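Long-range contact in flagellar basal body rod modification protein (Helicobacter pylori 26695, PDB 4ZZF), which is probably required for flagellar hook formation and may act as a scaffolding protein, with its Ig-like domain contained in this truncated chain: residues S15-L29 with E81-E93. Numbering follows the deposited sequence.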
ATOM      1  N   SER A  15     -21.411   9.220  13.268  1.00 43.70           N
ATOM      2  CA  SER A  15     -21.874   8.152  14.152  1.00 49.68           C
ATOM      3  C   SER A  15     -23.404   8.010  14.217  1.00 49.88           C
ATOM      4  O   SER A  15     -23.916   7.094  14.862  1.00 45.51           O
ATOM      5  CB  SER A  15     -21.335   8.380  15.563  1.00 44.84           C
ATOM      6  OG  SER A  15     -21.826   9.606  16.075  1.00 52.12           O
ATOM      7  N   GLY A  16     -24.127   8.916  13.565  1.00 48.87           N
ATOM      8  CA  GLY A  16     -25.576   8.883  13.612  1.00 47.18           C
ATOM      9  C   GLY A  16     -26.218   8.926  12.244  1.00 48.93           C
ATOM     10  O   GLY A  16     -25.582   9.290  11.272  1.00 52.46           O
ATOM     11  N   ALA A  17     -27.483   8.536  12.173  1.00 48.37           N
ATOM     12  CA  ALA A  17     -28.263   8.653  10.952  1.00 52.25           C
ATOM     13  C   ALA A  17     -29.497   9.518  11.207  1.00 54.86           C
ATOM     14  O   ALA A  17     -29.963   9.633  12.344  1.00 53.70           O
ATOM     15  CB  ALA A  17     -28.677   7.288  10.445  1.00 49.35           C
ATOM     16  N   ASN A  18     -30.041  10.114  10.154  1.00 55.03           N
ATOM     17  CA  ASN A  18     -31.204  10.978  10.324  1.00 56.17           C
ATOM     18  C   ASN A  18     -32.533  10.263  10.140  1.00 52.39           C
ATOM     19  O   ASN A  18     -32.761   9.615   9.119  1.00 54.52           O
ATOM     20  CB  ASN A  18     -31.142  12.155   9.363  1.00 60.26           C
ATOM     21  CG  ASN A  18     -32.362  13.045   9.474  1.00 60.50           C
ATOM     22  OD1 ASN A  18     -33.288  12.956   8.660  1.00 63.98           O
ATOM     23  ND2 ASN A  18     -32.387  13.891  10.501  1.00 55.36           N
ATOM     24  N   PHE A  19     -33.403  10.385  11.136  1.00 48.85           N
ATOM     25  CA  PHE A  19     -34.782   9.923  11.003  1.00 58.75           C
ATOM     26  C   PHE A  19     -35.695  11.122  10.778  1.00 56.36           C
ATOM     27  O   PHE A  19     -35.700  12.049  11.588  1.00 55.20           O
ATOM     28  CB  PHE A  19     -35.216   9.146  12.241  1.00 54.50           C
ATOM     29  CG  PHE A  19     -36.648   8.704  12.209  1.00 57.68           C
ATOM     30  CD1 PHE A  19     -37.123   7.938  11.160  1.00 58.23           C
ATOM     31  CD2 PHE A  19     -37.509   9.028  13.243  1.00 56.32           C
ATOM     32  CE1 PHE A  19     -38.438   7.515  11.136  1.00 61.06           C
ATOM     33  CE2 PHE A  19     -38.818   8.610  13.223  1.00 58.29           C
ATOM     34  CZ  PHE A  19     -39.287   7.852  12.167  1.00 61.28           C
ATOM     35  N   ASP A  20     -36.460  11.105   9.688  1.00 58.81           N
ATOM     36  CA  ASP A  20     -37.260  12.278   9.317  1.00 63.94           C
ATOM     37  C   ASP A  20     -38.566  12.389  10.105  1.00 67.43           C
ATOM     38  O   ASP A  20     -39.173  13.457  10.148  1.00 68.53           O
ATOM     39  CB  ASP A  20     -37.563  12.294   7.804  1.00 63.97           C
ATOM     40  CG  ASP A  20     -38.395  11.100   7.336  1.00 65.66           C
ATOM     41  OD1 ASP A  20     -39.249  10.598   8.103  1.00 67.16           O
ATOM     42  OD2 ASP A  20     -38.202  10.674   6.171  1.00 62.72           O
ATOM     43  N   GLY A  21     -39.001  11.285  10.712  1.00 63.36           N
ATOM     44  CA  GLY A  21     -40.234  11.284  11.474  1.00 61.91           C
ATOM     45  C   GLY A  21     -41.281  10.301  10.977  1.00 69.08           C
ATOM     46  O   GLY A  21     -42.144   9.861  11.747  1.00 70.18           O
ATOM     47  N   ASN A  22     -41.220   9.943   9.698  1.00 69.32           N
ATOM     48  CA  ASN A  22     -42.172   8.966   9.176  1.00 72.54           C
ATOM     49  C   ASN A  22     -41.528   7.821   8.385  1.00 71.68           C
ATOM     50  O   ASN A  22     -41.857   6.649   8.594  1.00 74.43           O
ATOM     51  CB  ASN A  22     -43.226   9.668   8.307  1.00 77.73           C
ATOM     52  CG  ASN A  22     -44.313   8.711   7.820  1.00 79.36           C
ATOM     53  OD1 ASN A  22     -44.994   8.061   8.625  1.00 77.57           O
ATOM     54  ND2 ASN A  22     -44.479   8.622   6.500  1.00 78.85           N
ATOM     55  N   ASN A  23     -40.618   8.158   7.477  1.00 70.25           N
ATOM     56  CA  ASN A  23     -40.028   7.157   6.596  1.00 69.83           C
ATOM     57  C   ASN A  23     -39.000   6.256   7.282  1.00 69.98           C
ATOM     58  O   ASN A  23     -38.223   6.706   8.134  1.00 63.86           O
ATOM     59  CB  ASN A  23     -39.384   7.840   5.391  1.00 71.84           C
ATOM     60  CG  ASN A  23     -40.384   8.636   4.571  1.00 79.99           C
ATOM     61  OD1 ASN A  23     -41.596   8.424   4.673  1.00 79.16           O
ATOM     62  ND2 ASN A  23     -39.881   9.557   3.753  1.00 78.53           N
ATOM     63  N   LYS A  24     -39.018   4.980   6.895  1.00 67.10           N
ATOM     64  CA  LYS A  24     -38.050   3.985   7.348  1.00 64.73           C
ATOM     65  C   LYS A  24     -36.624   4.495   7.205  1.00 63.85           C
ATOM     66  O   LYS A  24     -36.334   5.377   6.393  1.00 62.55           O
ATOM     67  CB  LYS A  24     -38.201   2.684   6.546  1.00 64.71           C
ATOM     68  CG  LYS A  24     -37.186   2.594   5.396  1.00 70.87           C
ATOM     69  CD  LYS A  24     -37.157   1.249   4.679  1.00 75.30           C
ATOM     70  CE  LYS A  24     -38.548   0.706   4.380  1.00 77.72           C
ATOM     71  NZ  LYS A  24     -38.471  -0.484   3.472  1.00 75.67           N
ATOM     72  N   LEU A  25     -35.727   3.928   7.991  1.00 60.58           N
ATOM     73  CA  LEU A  25     -34.331   4.280   7.859  1.00 59.75           C
ATOM     74  C   LEU A  25     -33.515   3.056   7.482  1.00 57.81           C
ATOM     75  O   LEU A  25     -33.442   2.098   8.240  1.00 59.65           O
ATOM     76  CB  LEU A  25     -33.813   4.885   9.154  1.00 57.53           C
ATOM     77  CG  LEU A  25     -32.336   5.236   9.073  1.00 60.21           C
ATOM     78  CD1 LEU A  25     -32.119   6.369   8.068  1.00 63.92           C
ATOM     79  CD2 LEU A  25     -31.848   5.607  10.448  1.00 58.27           C
ATOM     80  N   SER A  26     -32.925   3.081   6.298  1.00 54.28           N
ATOM     81  CA  SER A  26     -31.957   2.066   5.921  1.00 54.35           C
ATOM     82  C   SER A  26     -30.618   2.485   6.482  1.00 53.49           C
ATOM     83  O   SER A  26     -30.278   3.671   6.444  1.00 54.14           O
ATOM     84  CB  SER A  26     -31.871   1.904   4.401  1.00 52.94           C
ATOM     85  OG  SER A  26     -33.026   1.257   3.905  1.00 65.37           O
ATOM     86  N   PHE A  27     -29.869   1.528   7.018  1.00 47.81           N
ATOM     87  CA  PHE A  27     -28.515   1.806   7.492  1.00 44.86           C
ATOM     88  C   PHE A  27     -27.667   0.537   7.451  1.00 44.12           C
ATOM     89  O   PHE A  27     -28.180  -0.579   7.371  1.00 45.74           O
ATOM     90  CB  PHE A  27     -28.538   2.394   8.911  1.00 42.58           C
ATOM     91  CG  PHE A  27     -28.938   1.404   9.970  1.00 45.37           C
ATOM     92  CD1 PHE A  27     -30.272   1.223  10.298  1.00 47.34           C
ATOM     93  CD2 PHE A  27     -27.984   0.643  10.631  1.00 39.79           C
ATOM     94  CE1 PHE A  27     -30.641   0.305  11.267  1.00 47.36           C
ATOM     95  CE2 PHE A  27     -28.350  -0.270  11.600  1.00 40.94           C
ATOM     96  CZ  PHE A  27     -29.670  -0.443  11.919  1.00 39.14           C
ATOM     97  N   SER A  28     -26.359   0.724   7.519  1.00 45.00           N
ATOM     98  CA  SER A  28     -25.415  -0.371   7.381  1.00 43.67           C
ATOM     99  C   SER A  28     -24.415  -0.403   8.557  1.00 41.10           C
ATOM    100  O   SER A  28     -23.996   0.643   9.077  1.00 37.48           O
ATOM    101  CB  SER A  28     -24.705  -0.241   6.030  1.00 44.27           C
ATOM    102  OG  SER A  28     -23.397  -0.765   6.066  1.00 49.18           O
ATOM    103  N   LEU A  29     -24.089  -1.616   9.004  1.00 36.99           N
ATOM    104  CA  LEU A  29     -23.113  -1.832  10.065  1.00 37.39           C
ATOM    105  C   LEU A  29     -22.035  -2.796   9.595  1.00 39.55           C
ATOM    106  O   LEU A  29     -22.323  -3.783   8.905  1.00 40.10           O
ATOM    107  CB  LEU A  29     -23.779  -2.391  11.324  1.00 35.12           C
ATOM    108  CG  LEU A  29     -24.671  -1.424  12.086  1.00 41.55           C
ATOM    109  CD1 LEU A  29     -25.297  -2.134  13.290  1.00 36.05           C
ATOM    110  CD2 LEU A  29     -23.858  -0.251  12.531  1.00 35.55           C
ATOM    111  N   GLU A  81     -44.129   3.199  19.259  1.00 69.38           N
ATOM    112  CA  GLU A  81     -44.443   4.615  19.027  1.00 69.25           C
ATOM    113  C   GLU A  81     -43.377   5.289  18.155  1.00 69.80           C
ATOM    114  O   GLU A  81     -42.189   5.163  18.442  1.00 66.41           O
ATOM    115  CB  GLU A  81     -44.530   5.351  20.361  1.00 70.92           C
ATOM    116  CG  GLU A  81     -44.892   4.450  21.533  1.00 77.54           C
ATOM    117  CD  GLU A  81     -45.120   5.227  22.823  1.00 87.61           C
ATOM    118  OE1 GLU A  81     -44.506   6.311  22.976  1.00 87.15           O
ATOM    119  OE2 GLU A  81     -45.898   4.748  23.685  1.00 87.32           O
ATOM    120  N   LYS A  82     -43.777   6.013  17.111  1.00 67.91           N
ATOM    121  CA  LYS A  82     -42.792   6.702  16.278  1.00 63.75           C
ATOM    122  C   LYS A  82     -42.152   7.864  17.027  1.00 64.64           C
ATOM    123  O   LYS A  82     -42.842   8.752  17.524  1.00 65.76           O
ATOM    124  CB  LYS A  82     -43.415   7.186  14.965  1.00 65.57           C
ATOM    125  CG  LYS A  82     -43.707   6.037  13.999  1.00 68.40           C
ATOM    126  CD  LYS A  82     -43.520   6.442  12.544  1.00 70.92           C
ATOM    127  CE  LYS A  82     -43.671   5.230  11.625  1.00 70.87           C
ATOM    128  NZ  LYS A  82     -43.444   5.562  10.185  1.00 78.74           N
ATOM    129  N   VAL A  83     -40.822   7.837  17.093  1.00 61.08           N
ATOM    130  CA  VAL A  83     -40.031   8.775  17.890  1.00 59.00           C
ATOM    131  C   VAL A  83     -39.822  10.122  17.192  1.00 60.76           C
ATOM    132  O   VAL A  83     -40.028  10.229  15.980  1.00 58.49           O
ATOM    133  CB  VAL A  83     -38.671   8.165  18.212  1.00 61.83           C
ATOM    134  CG1 VAL A  83     -38.858   6.845  18.971  1.00 62.57           C
ATOM    135  CG2 VAL A  83     -37.886   7.956  16.916  1.00 61.98           C
ATOM    136  N   PRO A  84     -39.421  11.162  17.954  1.00 56.60           N
ATOM    137  CA  PRO A  84     -39.189  12.470  17.320  1.00 63.17           C
ATOM    138  C   PRO A  84     -38.137  12.425  16.209  1.00 64.62           C
ATOM    139  O   PRO A  84     -37.194  11.634  16.273  1.00 61.20           O
ATOM    140  CB  PRO A  84     -38.716  13.362  18.482  1.00 58.85           C
ATOM    141  CG  PRO A  84     -38.436  12.436  19.619  1.00 61.70           C
ATOM    142  CD  PRO A  84     -39.310  11.241  19.418  1.00 58.66           C
ATOM    143  N   LYS A  85     -38.325  13.252  15.185  1.00 63.40           N
ATOM    144  CA  LYS A  85     -37.375  13.307  14.089  1.00 61.70           C
ATOM    145  C   LYS A  85     -36.040  13.795  14.628  1.00 58.99           C
ATOM    146  O   LYS A  85     -35.986  14.479  15.649  1.00 58.55           O
ATOM    147  CB  LYS A  85     -37.873  14.218  12.959  1.00 60.87           C
ATOM    148  CG  LYS A  85     -37.879  15.712  13.279  1.00 61.86           C
ATOM    149  CD  LYS A  85     -38.525  16.535  12.146  1.00 62.94           C
ATOM    150  CE  LYS A  85     -37.497  17.053  11.142  1.00 63.70           C
ATOM    151  NZ  LYS A  85     -38.091  17.968  10.100  1.00 63.26           N
ATOM    152  N   GLY A  86     -34.962  13.429  13.946  1.00 56.91           N
ATOM    153  CA  GLY A  86     -33.645  13.887  14.339  1.00 57.45           C
ATOM    154  C   GLY A  86     -32.556  12.878  14.073  1.00 53.63           C
ATOM    155  O   GLY A  86     -32.766  11.896  13.349  1.00 51.10           O
ATOM    156  N   ASN A  87     -31.389  13.140  14.651  1.00 55.92           N
ATOM    157  CA  ASN A  87     -30.256  12.243  14.521  1.00 57.95           C
ATOM    158  C   ASN A  87     -30.239  11.158  15.584  1.00 51.93           C
ATOM    159  O   ASN A  87     -30.270  11.439  16.782  1.00 49.07           O
ATOM    160  CB  ASN A  87     -28.939  13.006  14.591  1.00 55.87           C
ATOM    161  CG  ASN A  87     -28.047  12.721  13.400  1.00 66.84           C
ATOM    162  OD1 ASN A  87     -28.531  12.595  12.274  1.00 70.05           O
ATOM    163  ND2 ASN A  87     -26.754  12.486  13.663  1.00 64.10           N
ATOM    164  N   TYR A  88     -30.176   9.915  15.130  1.00 48.89           N
ATOM    165  CA  TYR A  88     -30.046   8.775  16.027  1.00 46.47           C
ATOM    166  C   TYR A  88     -28.714   8.046  15.860  1.00 45.20           C
ATOM    167  O   TYR A  88     -28.325   7.675  14.748  1.00 44.84           O
ATOM    168  CB  TYR A  88     -31.212   7.827  15.799  1.00 45.49           C
ATOM    169  CG  TYR A  88     -32.474   8.400  16.366  1.00 48.00           C
ATOM    170  CD1 TYR A  88     -33.223   9.335  15.650  1.00 48.75           C
ATOM    171  CD2 TYR A  88     -32.901   8.043  17.633  1.00 48.78           C
ATOM    172  CE1 TYR A  88     -34.382   9.875  16.180  1.00 54.98           C
ATOM    173  CE2 TYR A  88     -34.051   8.575  18.176  1.00 53.64           C
ATOM    174  CZ  TYR A  88     -34.791   9.489  17.449  1.00 58.97           C
ATOM    175  OH  TYR A  88     -35.931  10.011  18.009  1.00 62.96           O
ATOM    176  N   LYS A  89     -28.016   7.862  16.975  1.00 41.92           N
ATOM    177  CA  LYS A  89     -26.784   7.070  17.016  1.00 45.06           C
ATOM    178  C   LYS A  89     -27.092   5.577  16.993  1.00 45.41           C
ATOM    179  O   LYS A  89     -27.896   5.084  17.792  1.00 42.12           O
ATOM    180  CB  LYS A  89     -25.964   7.400  18.268  1.00 44.10           C
ATOM    181  CG  LYS A  89     -25.630   8.864  18.418  1.00 51.73           C
ATOM    182  CD  LYS A  89     -24.998   9.153  19.769  1.00 54.49           C
ATOM    183  CE  LYS A  89     -24.774  10.652  19.970  1.00 65.23           C
ATOM    184  NZ  LYS A  89     -24.001  10.957  21.216  1.00 67.10           N
ATOM    185  N   ILE A  90     -26.444   4.858  16.086  1.00 41.11           N
ATOM    186  CA  ILE A  90     -26.656   3.426  15.964  1.00 41.57           C
ATOM    187  C   ILE A  90     -25.351   2.674  16.223  1.00 43.62           C
ATOM    188  O   ILE A  90     -24.320   2.966  15.598  1.00 39.39           O
ATOM    189  CB  ILE A  90     -27.209   3.057  14.580  1.00 39.63           C
ATOM    190  CG1 ILE A  90     -28.522   3.806  14.328  1.00 43.73           C
ATOM    191  CG2 ILE A  90     -27.419   1.557  14.482  1.00 39.02           C
ATOM    192  CD1 ILE A  90     -29.134   3.540  12.976  1.00 42.53           C
ATOM    193  N   LYS A  91     -25.399   1.750  17.185  1.00 37.12           N
ATOM    194  CA  LYS A  91     -24.261   0.925  17.595  1.00 38.24           C
ATOM    195  C   LYS A  91     -24.702  -0.526  17.664  1.00 42.50           C
ATOM    196  O   LYS A  91     -25.895  -0.824  17.567  1.00 43.90           O
ATOM    197  CB  LYS A  91     -23.715   1.328  18.961  1.00 37.79           C
ATOM    198  CG  LYS A  91     -23.580   2.802  19.183  1.00 52.22           C
ATOM    199  CD  LYS A  91     -22.834   3.098  20.476  1.00 57.87           C
ATOM    200  CE  LYS A  91     -23.523   2.508  21.688  1.00 59.17           C
ATOM    201  NZ  LYS A  91     -22.970   3.151  22.929  1.00 68.84           N
ATOM    202  N   ALA A  92     -23.748  -1.427  17.860  1.00 38.03           N
ATOM    203  CA  ALA A  92     -24.069  -2.836  18.008  1.00 39.50           C
ATOM    204  C   ALA A  92     -23.049  -3.533  18.897  1.00 38.07           C
ATOM    205  O   ALA A  92     -21.905  -3.100  19.020  1.00 36.88           O
ATOM    206  CB  ALA A  92     -24.141  -3.526  16.645  1.00 33.40           C
ATOM    207  N   GLU A  93     -23.483  -4.624  19.505  1.00 38.11           N
ATOM    208  CA  GLU A  93     -22.616  -5.469  20.303  1.00 40.63           C
ATOM    209  C   GLU A  93     -22.819  -6.887  19.837  1.00 39.61           C
ATOM    210  O   GLU A  93     -23.951  -7.280  19.571  1.00 37.80           O
ATOM    211  CB  GLU A  93     -22.938  -5.338  21.787  1.00 39.26           C
ATOM    212  CG  GLU A  93     -22.483  -4.026  22.385  1.00 49.85           C
ATOM    213  CD  GLU A  93     -22.439  -4.087  23.889  1.00 56.61           C
ATOM    214  OE1 GLU A  93     -23.448  -4.548  24.476  1.00 64.28           O
ATOM    215  OE2 GLU A  93     -21.391  -3.721  24.476  1.00 59.46           O
TER
HETATM  216  O   HOH W   1     -22.851   5.262  16.479  1.00 51.15           O
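I90 sets its CD1 over one face of the F27 ring, 3.7 Å from the centroid and 11° off the ring normal, a CH-pi contact made from almost straight above. Its other branch, CG2, lies on the same side of the ring, over the rim at CE2. The phenyl reaches this place because F27 CG lies between the backbone N and the carbonyl carbon (chi1 70°). L25 CD2 also approaches I90 CD1, and L29 CD1 meets A92 CB at 3.8 Å, extending the apolar layer along strand 25-29; I44 closes on both F27 and I90. Strand 16-19 instead pairs antiparallel with strand 86-93. A17 and Y88 exchange two backbone hydrogen bonds, as do F19 and G86, each 2.8 Å long from N to O. The axes of strands 25-29 and 86-93 stay 8.7 Å apart at closest approach, so their meeting is through side chains. The 15-29 segment thus passes from one sheet to the facing one, a beta-sandwich arrangement consistent with the FlgD Ig-like domain. F19, its CG anti to the backbone N (chi1 177°), is turned inward at this crossing: V83 O meets the ring edge in plane, 3.4 Å from CE2, V83 CG2 packs beside CD2, and G21 N of the turn lies over one face. Y88 touches F19 CB, and its OH donates to P84 O in the carbonyl plane, on a lone pair; W73 meets both aromatic rings. Toward solvent the contact thins to polar ends. At the turn D20 OD1 accepts from N22 N, an Asx turn, and also from N23 N, which makes it an Asx motif. Exposed K82 brings NZ doubtfully close to N22 O and bonds weakly to N22 OD1 at 3.3 Å. At the far end of strand 16-19 a water donates to both S15 O and I90 O.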